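Local coordinates for protein AHL synthase (Burkholderia glumae, PDB 3P2H) that probably makes N-acyl-L-homoserine lactone quorum-sensing signals from fatty acyl-[ACP] and S-adenosyl-L-methionine, releasing S-methyl-5'-thioadenosine, at residues P76-Q80 with E99-F103; R137-T143 with V173-I179. The protein carries 3 engineered substitutions. One frame throughout, in Å; residues are numbered along the deposited sequence.

Contact 1: residues P76-Q80 with E99-F103; sequences PYLLQ and ELSRF. With NOO (N-(3-oxocyclohex-1-en-1-yl)octanamide), chain C; MTA (5'-deoxy-5'-methylthioadenosine), chain B.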
loop_
_atom_site.group_PDB
_atom_site.type_symbol
_atom_site.label_atom_id
_atom_site.label_comp_id
_atom_site.label_asym_id
_atom_site.label_seq_id
_atom_site.Cartn_x
_atom_site.Cartn_y
_atom_site.Cartn_z
ATOM N N PRO A 76 -5.733 -1.233 14.490
ATOM C CA PRO A 76 -6.821 -0.990 13.539
ATOM C C PRO A 76 -6.358 -0.776 12.101
ATOM O O PRO A 76 -5.390 -0.057 11.864
ATOM C CB PRO A 76 -7.501 0.250 14.109
ATOM C CG PRO A 76 -7.291 0.090 15.592
ATOM C CD PRO A 76 -5.847 -0.338 15.657
ATOM N N TYR A 77 -7.038 -1.419 11.153
ATOM C CA TYR A 77 -6.717 -1.249 9.735
ATOM C C TYR A 77 -7.946 -1.283 8.808
ATOM O O TYR A 77 -9.014 -1.763 9.183
ATOM C CB TYR A 77 -5.632 -2.235 9.280
ATOM C CG TYR A 77 -5.940 -3.717 9.344
ATOM C CD1 TYR A 77 -5.888 -4.424 10.551
ATOM C CD2 TYR A 77 -6.177 -4.436 8.175
ATOM C CE1 TYR A 77 -6.051 -5.821 10.579
ATOM C CE2 TYR A 77 -6.343 -5.819 8.192
ATOM C CZ TYR A 77 -6.274 -6.507 9.390
ATOM O OH TYR A 77 -6.386 -7.881 9.376
ATOM N N LEU A 78 -7.776 -0.748 7.603
ATOM C CA LEU A 78 -8.848 -0.615 6.614
ATOM C C LEU A 78 -9.666 -1.854 6.240
ATOM O O LEU A 78 -10.889 -1.854 6.363
ATOM C CB LEU A 78 -8.272 0.039 5.348
ATOM C CG LEU A 78 -9.233 0.518 4.256
ATOM C CD1 LEU A 78 -10.330 1.371 4.869
ATOM C CD2 LEU A 78 -8.460 1.312 3.210
ATOM N N LEU A 79 -9.006 -2.901 5.767
ATOM C CA LEU A 79 -9.704 -4.122 5.378
ATOM C C LEU A 79 -10.479 -4.694 6.567
ATOM O O LEU A 79 -11.621 -5.129 6.443
ATOM C CB LEU A 79 -8.683 -5.147 4.863
ATOM C CG LEU A 79 -9.159 -6.534 4.420
ATOM C CD1 LEU A 79 -10.252 -6.415 3.358
ATOM C CD2 LEU A 79 -7.968 -7.322 3.884
ATOM N N GLN A 80 -9.844 -4.669 7.729
ATOM C CA GLN A 80 -10.428 -5.189 8.956
ATOM C C GLN A 80 -11.716 -4.503 9.380
ATOM O O GLN A 80 -12.738 -5.159 9.579
ATOM C CB GLN A 80 -9.407 -5.071 10.081
ATOM C CG GLN A 80 -9.938 -5.397 11.466
ATOM C CD GLN A 80 -8.956 -5.000 12.547
ATOM O OE1 GLN A 80 -8.630 -3.824 12.697
ATOM N NE2 GLN A 80 -8.471 -5.980 13.299
ATOM N N GLU A 99 -0.735 -4.564 6.703
ATOM C CA GLU A 99 -1.639 -4.193 5.623
ATOM C C GLU A 99 -1.052 -3.119 4.723
ATOM O O GLU A 99 -0.553 -2.095 5.197
ATOM C CB GLU A 99 -2.978 -3.677 6.157
ATOM C CG GLU A 99 -3.897 -3.224 5.024
ATOM C CD GLU A 99 -5.055 -2.369 5.490
ATOM O OE1 GLU A 99 -4.800 -1.334 6.130
ATOM O OE2 GLU A 99 -6.217 -2.727 5.206
ATOM N N LEU A 100 -1.134 -3.356 3.419
ATOM C CA LEU A 100 -0.648 -2.405 2.432
ATOM C C LEU A 100 -1.874 -1.708 1.856
ATOM O O LEU A 100 -2.786 -2.369 1.369
ATOM C CB LEU A 100 0.107 -3.137 1.317
ATOM C CG LEU A 100 0.646 -2.274 0.172
ATOM C CD1 LEU A 100 1.623 -1.245 0.718
ATOM C CD2 LEU A 100 1.326 -3.160 -0.869
ATOM N N SER A 101 -1.910 -0.381 1.937
ATOM C CA SER A 101 -3.035 0.382 1.401
ATOM C C SER A 101 -2.548 1.656 0.711
ATOM O O SER A 101 -1.355 1.942 0.705
ATOM C CB SER A 101 -4.026 0.741 2.514
ATOM O OG SER A 101 -3.394 1.475 3.543
ATOM N N ARG A 102 -3.480 2.415 0.138
ATOM C CA ARG A 102 -3.153 3.649 -0.563
ATOM C C ARG A 102 -1.869 3.461 -1.368
ATOM O O ARG A 102 -0.901 4.207 -1.214
ATOM C CB ARG A 102 -2.996 4.806 0.433
ATOM C CG ARG A 102 -4.289 5.217 1.143
ATOM C CD ARG A 102 -5.358 5.695 0.157
ATOM N NE ARG A 102 -6.450 6.410 0.818
ATOM C CZ ARG A 102 -7.387 5.843 1.578
ATOM N NH1 ARG A 102 -8.330 6.592 2.135
ATOM N NH2 ARG A 102 -7.391 4.528 1.775
ATOM N N PHE A 103 -1.875 2.446 -2.221
ATOM C CA PHE A 103 -0.727 2.121 -3.052
ATOM C C PHE A 103 -0.955 2.648 -4.463
ATOM O O PHE A 103 -1.943 2.307 -5.106
ATOM C CB PHE A 103 -0.529 0.604 -3.097
ATOM C CG PHE A 103 0.700 0.169 -3.840
ATOM C CD1 PHE A 103 1.947 0.215 -3.235
ATOM C CD2 PHE A 103 0.606 -0.299 -5.151
ATOM C CE1 PHE A 103 3.085 -0.200 -3.919
ATOM C CE2 PHE A 103 1.744 -0.717 -5.845
ATOM C CZ PHE A 103 2.984 -0.667 -5.226
HETATM C C1 NOO C . -4.206 1.594 -8.435
HETATM O O1 NOO C . -4.276 1.036 -9.525
HETATM C C2 NOO C . -4.134 0.819 -7.125
HETATM C C3 NOO C . -4.655 1.327 -5.928
HETATM C C4 NOO C . -5.116 2.799 -5.923
HETATM C C5 NOO C . -4.336 3.740 -6.925
HETATM C C6 NOO C . -4.224 3.153 -8.367
HETATM N N7 NOO C . -4.810 0.576 -4.686
HETATM C C8 NOO C . -4.549 0.838 -3.316
HETATM O O8 NOO C . -4.947 1.826 -2.707
HETATM C C9 NOO C . -3.715 -0.168 -2.491
HETATM C C10 NOO C . -3.411 -1.579 -3.058
HETATM C C11 NOO C . -3.238 -2.584 -1.886
HETATM C C12 NOO C . -2.118 -3.608 -2.142
HETATM C C13 NOO C . -2.062 -4.662 -1.016
HETATM C C14 NOO C . -1.587 -6.030 -1.542
HETATM C C15 NOO C . -1.306 -7.009 -0.398
HETATM C CS MTA B . -9.745 0.451 -1.335
HETATM S "S5'" MTA B . -11.164 0.054 -2.400
HETATM C "C5'" MTA B . -11.726 1.719 -2.865
HETATM C "C4'" MTA B . -12.890 2.201 -1.996
HETATM O "O4'" MTA B . -12.417 2.269 -0.622
HETATM C "C2'" MTA B . -12.939 4.478 -1.189
HETATM O "O2'" MTA B . -13.734 5.656 -1.023
HETATM C "C3'" MTA B . -13.296 3.611 -2.447
HETATM O "O3'" MTA B . -14.712 3.645 -2.664
HETATM C "C1'" MTA B . -13.038 3.450 -0.047
HETATM N N9 MTA B . -12.263 3.853 1.145
HETATM C C8 MTA B . -10.911 4.089 1.221
HETATM N N7 MTA B . -10.560 4.423 2.425
HETATM C C5 MTA B . -11.666 4.424 3.216
HETATM C C6 MTA B . -11.923 4.700 4.601
HETATM N N6 MTA B . -10.885 5.062 5.440
HETATM N N1 MTA B . -13.209 4.597 5.071
HETATM C C2 MTA B . -14.250 4.241 4.261
HETATM N N3 MTA B . -14.015 3.978 2.942
HETATM C C4 MTA B . -12.781 4.054 2.390
#
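This is a buried contact in which a strand carboxylate accepts hydrogen bonds from NH groups at the start of a short helix. The strand is 97-105 of the central sheet, and the helix is 78-81. Tyr-77 sits at the N-cap position. Leu-79 N donates a nearly straight hydrogen bond of 2.9 Å to Glu-99 OE2. Leu-78 N adds a weak one, 3.4 Å to Glu-99 OE1. Both carboxylate oxygens are thus used on backbone NH groups of the first helical turn. The edge of the Tyr-77 ring lies beside the carboxylate, and its OH bonds to the backbone of Pro-92. Leu-78 reaches the other end of the contact, where its CD2 lies 3.7 Å from Arg-102 NH2. Both residues line the 5'-deoxy-5'-methylthioadenosine pocket. Arg-102 NH1 and NH2 make weak hydrogen bonds to adenine N7 at 3.1 and 3.2 Å, and Leu-78 CD1 lies 3.7 Å from ring atom C6. Glu-43 and Asp-45 form salt bridges with Arg-102. At the chain corner after Ser-101, Phe-103 N makes a weak hydrogen bond to O8 of the octanamide inhibitor, 3.2 Å. The buried negative charge of Glu-99 is therefore met by NH groups at the positive end of the helix.

Contact 2: residues R137-T143 with V173-I179; sequences RQLIGVT and VACWIDI. With NOO (N-(3-oxocyclohex-1-en-1-yl)octanamide), chain C.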
loop_
_atom_site.group_PDB
_atom_site.type_symbol
_atom_site.label_atom_id
_atom_site.label_comp_id
_atom_site.label_asym_id
_atom_site.label_seq_id
_atom_site.Cartn_x
_atom_site.Cartn_y
_atom_site.Cartn_z
ATOM N N ARG A 137 5.703 -11.304 7.603
ATOM C CA ARG A 137 5.955 -12.456 6.745
ATOM C C ARG A 137 4.960 -12.442 5.584
ATOM O O ARG A 137 5.108 -13.180 4.610
ATOM C CB ARG A 137 5.836 -13.748 7.552
ATOM C CG ARG A 137 6.960 -13.887 8.570
ATOM C CD ARG A 137 6.766 -15.051 9.524
ATOM N NE ARG A 137 7.932 -15.192 10.401
ATOM C CZ ARG A 137 8.085 -16.162 11.297
ATOM N NH1 ARG A 137 7.146 -17.086 11.450
ATOM N NH2 ARG A 137 9.194 -16.224 12.024
ATOM N N GLN A 138 3.951 -11.583 5.700
ATOM C CA GLN A 138 2.930 -11.426 4.668
ATOM C C GLN A 138 2.336 -10.025 4.684
ATOM O O GLN A 138 2.336 -9.340 5.712
ATOM C CB GLN A 138 1.775 -12.404 4.877
ATOM C CG GLN A 138 2.064 -13.861 4.613
ATOM C CD GLN A 138 0.859 -14.718 4.941
ATOM O OE1 GLN A 138 0.421 -14.767 6.085
ATOM N NE2 GLN A 138 0.310 -15.383 3.938
ATOM N N LEU A 139 1.838 -9.610 3.524
ATOM C CA LEU A 139 1.160 -8.335 3.382
ATOM C C LEU A 139 -0.251 -8.703 2.936
ATOM O O LEU A 139 -0.452 -9.711 2.251
ATOM C CB LEU A 139 1.806 -7.464 2.306
ATOM C CG LEU A 139 3.216 -6.932 2.535
ATOM C CD1 LEU A 139 3.605 -6.081 1.346
ATOM C CD2 LEU A 139 3.276 -6.122 3.814
ATOM N N ILE A 140 -1.224 -7.896 3.341
ATOM C CA ILE A 140 -2.608 -8.122 2.958
ATOM C C ILE A 140 -3.240 -6.773 2.652
ATOM O O ILE A 140 -2.828 -5.753 3.198
ATOM C CB ILE A 140 -3.393 -8.845 4.080
ATOM C CG1 ILE A 140 -4.755 -9.300 3.544
ATOM C CG2 ILE A 140 -3.562 -7.930 5.285
ATOM C CD1 ILE A 140 -5.515 -10.207 4.482
ATOM N N GLY A 141 -4.225 -6.757 1.761
ATOM C CA GLY A 141 -4.868 -5.502 1.426
ATOM C C GLY A 141 -5.779 -5.579 0.219
ATOM O O GLY A 141 -5.645 -6.463 -0.629
ATOM N N VAL A 142 -6.721 -4.649 0.147
ATOM C CA VAL A 142 -7.647 -4.611 -0.969
ATOM C C VAL A 142 -6.902 -4.003 -2.139
ATOM O O VAL A 142 -6.350 -2.902 -2.035
ATOM C CB VAL A 142 -8.883 -3.749 -0.646
ATOM C CG1 VAL A 142 -9.813 -3.713 -1.837
ATOM C CG2 VAL A 142 -9.589 -4.303 0.568
ATOM N N THR A 143 -6.880 -4.716 -3.253
ATOM C CA THR A 143 -6.170 -4.221 -4.420
ATOM C C THR A 143 -7.033 -4.305 -5.664
ATOM O O THR A 143 -7.818 -5.240 -5.819
ATOM C CB THR A 143 -4.891 -5.044 -4.677
ATOM O OG1 THR A 143 -5.153 -6.047 -5.666
ATOM C CG2 THR A 143 -4.455 -5.742 -3.410
ATOM N N VAL A 173 -10.057 -6.959 -5.139
ATOM C CA VAL A 173 -10.007 -8.221 -4.432
ATOM C C VAL A 173 -9.055 -8.129 -3.253
ATOM O O VAL A 173 -8.059 -7.412 -3.309
ATOM C CB VAL A 173 -9.543 -9.361 -5.375
ATOM C CG1 VAL A 173 -8.085 -9.153 -5.776
ATOM C CG2 VAL A 173 -9.739 -10.698 -4.703
ATOM N N ALA A 174 -9.376 -8.830 -2.171
ATOM C CA ALA A 174 -8.504 -8.835 -1.005
ATOM C C ALA A 174 -7.315 -9.668 -1.470
ATOM O O ALA A 174 -7.491 -10.782 -1.962
ATOM C CB ALA A 174 -9.198 -9.490 0.172
ATOM N N CYS A 175 -6.110 -9.136 -1.312
ATOM C CA CYS A 175 -4.924 -9.829 -1.801
ATOM C C CYS A 175 -3.803 -10.031 -0.789
ATOM O O CYS A 175 -3.490 -9.136 0.003
ATOM C CB CYS A 175 -4.393 -9.054 -3.018
ATOM S SG CYS A 175 -2.977 -9.728 -3.933
ATOM N N TRP A 176 -3.219 -11.227 -0.820
ATOM C CA TRP A 176 -2.096 -11.582 0.035
ATOM C C TRP A 176 -0.830 -11.476 -0.809
ATOM O O TRP A 176 -0.869 -11.668 -2.024
ATOM C CB TRP A 176 -2.149 -13.049 0.485
ATOM C CG TRP A 176 -3.164 -13.465 1.494
ATOM C CD1 TRP A 176 -4.263 -14.241 1.272
ATOM C CD2 TRP A 176 -3.112 -13.238 2.909
ATOM N NE1 TRP A 176 -4.895 -14.522 2.459
ATOM C CE2 TRP A 176 -4.212 -13.916 3.481
ATOM C CE3 TRP A 176 -2.241 -12.531 3.749
ATOM C CZ2 TRP A 176 -4.465 -13.909 4.859
ATOM C CZ3 TRP A 176 -2.492 -12.525 5.122
ATOM C CH2 TRP A 176 -3.597 -13.210 5.659
ATOM N N ILE A 177 0.283 -11.173 -0.159
ATOM C CA ILE A 177 1.587 -11.157 -0.811
ATOM C C ILE A 177 2.490 -11.841 0.213
ATOM O O ILE A 177 2.720 -11.297 1.298
ATOM C CB ILE A 177 2.139 -9.741 -1.080
ATOM C CG1 ILE A 177 1.426 -9.102 -2.271
ATOM C CG2 ILE A 177 3.625 -9.824 -1.389
ATOM C CD1 ILE A 177 1.992 -7.737 -2.655
ATOM N N ASP A 178 2.966 -13.042 -0.107
ATOM C CA ASP A 178 3.844 -13.767 0.806
ATOM C C ASP A 178 5.260 -13.241 0.688
ATOM O O ASP A 178 5.819 -13.199 -0.405
ATOM C CB ASP A 178 3.864 -15.271 0.497
ATOM C CG ASP A 178 2.591 -15.978 0.915
ATOM O OD1 ASP A 178 1.741 -15.349 1.575
ATOM O OD2 ASP A 178 2.449 -17.176 0.586
ATOM N N ILE A 179 5.838 -12.831 1.809
ATOM C CA ILE A 179 7.208 -12.342 1.791
ATOM C C ILE A 179 8.110 -13.573 1.884
ATOM O O ILE A 179 8.715 -13.853 2.917
ATOM C CB ILE A 179 7.477 -11.373 2.966
ATOM C CG1 ILE A 179 6.517 -10.181 2.874
ATOM C CG2 ILE A 179 8.925 -10.880 2.915
ATOM C CD1 ILE A 179 6.621 -9.179 4.026
HETATM C C1 NOO C . -4.206 1.594 -8.435
HETATM O O1 NOO C . -4.276 1.036 -9.525
HETATM C C2 NOO C . -4.134 0.819 -7.125
HETATM C C3 NOO C . -4.655 1.327 -5.928
HETATM C C4 NOO C . -5.116 2.799 -5.923
HETATM C C5 NOO C . -4.336 3.740 -6.925
HETATM C C6 NOO C . -4.224 3.153 -8.367
HETATM N N7 NOO C . -4.810 0.576 -4.686
HETATM C C8 NOO C . -4.549 0.838 -3.316
HETATM O O8 NOO C . -4.947 1.826 -2.707
HETATM C C9 NOO C . -3.715 -0.168 -2.491
HETATM C C10 NOO C . -3.411 -1.579 -3.058
HETATM C C11 NOO C . -3.238 -2.584 -1.886
HETATM C C12 NOO C . -2.118 -3.608 -2.142
HETATM C C13 NOO C . -2.062 -4.662 -1.016
HETATM C C14 NOO C . -1.587 -6.030 -1.542
HETATM C C15 NOO C . -1.306 -7.009 -0.398
#
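Backbone hydrogen bonds join 137-143 and 173-179 as antiparallel strands. Three hydrogen-bonded pairs carry the ladder: Leu-139 with Ile-177, Gly-141 with Cys-175, and Thr-143 with Val-173. Leu-139 N to Ile-177 O and Ile-177 N to Leu-139 O are both 2.9 Å. Cys-175 N to Gly-141 O is 2.8 Å, while the return bond from Gly-141 N to Cys-175 O is weak at 3.0 Å. Ile-179 N to Arg-137 O, 2.9 Å, extends the pairing past the strand ends. Gln-138 NE2 also donates to Asp-178 OD1 at 2.8 Å, although the position of that oxygen is less certain. The strands belong to the mixed central sheet of the acetyltransferase-like autoinducer synthase fold. Strand 138-144 also pairs in parallel with strand 97-105. One face carries Gln-138, Ile-140 and Trp-176. Ile-140 CD1 makes a CH-pi contact, 3.7 Å from the centroid of the Trp-176 six-membered ring, and Gln-138 NE2 lies over the opposite face. On the other face, Leu-139 and Ile-177 pack together and meet helix 120-133. Further along, the inhibitor's octanoyl tail enters the sheet region. Its C15 lies 3.1 Å from Cys-175 O, and its C12 is 3.4 Å from Thr-143 CG2. A CB on Gly-141 would clash with C13 of the tail.

From the N terminus, the chain runs through strand 2-6, helix 13-30 and the strands 53-58 and 64-72, then reaches helix 78-81. Contact 1 closes a loop of 18 residues when strand 97-105 returns beside this helix. The chain next passes through helix 120-133 to strand 138-144. Contact 2 closes a second loop, of 29 residues, through helix 145-154 and the short strands 157-160 and 165-167. The two loops follow in series and neither nest nor cross. Strands 97-105 and 138-144 are parallel neighbours, so the contacts touch directly. Leu-100 N lies 2.9 Å from Ile-140 O, a probable hydrogen bond, and Leu-79 packs on Ile-140 and Val-142. Both contacts touch the inhibitor.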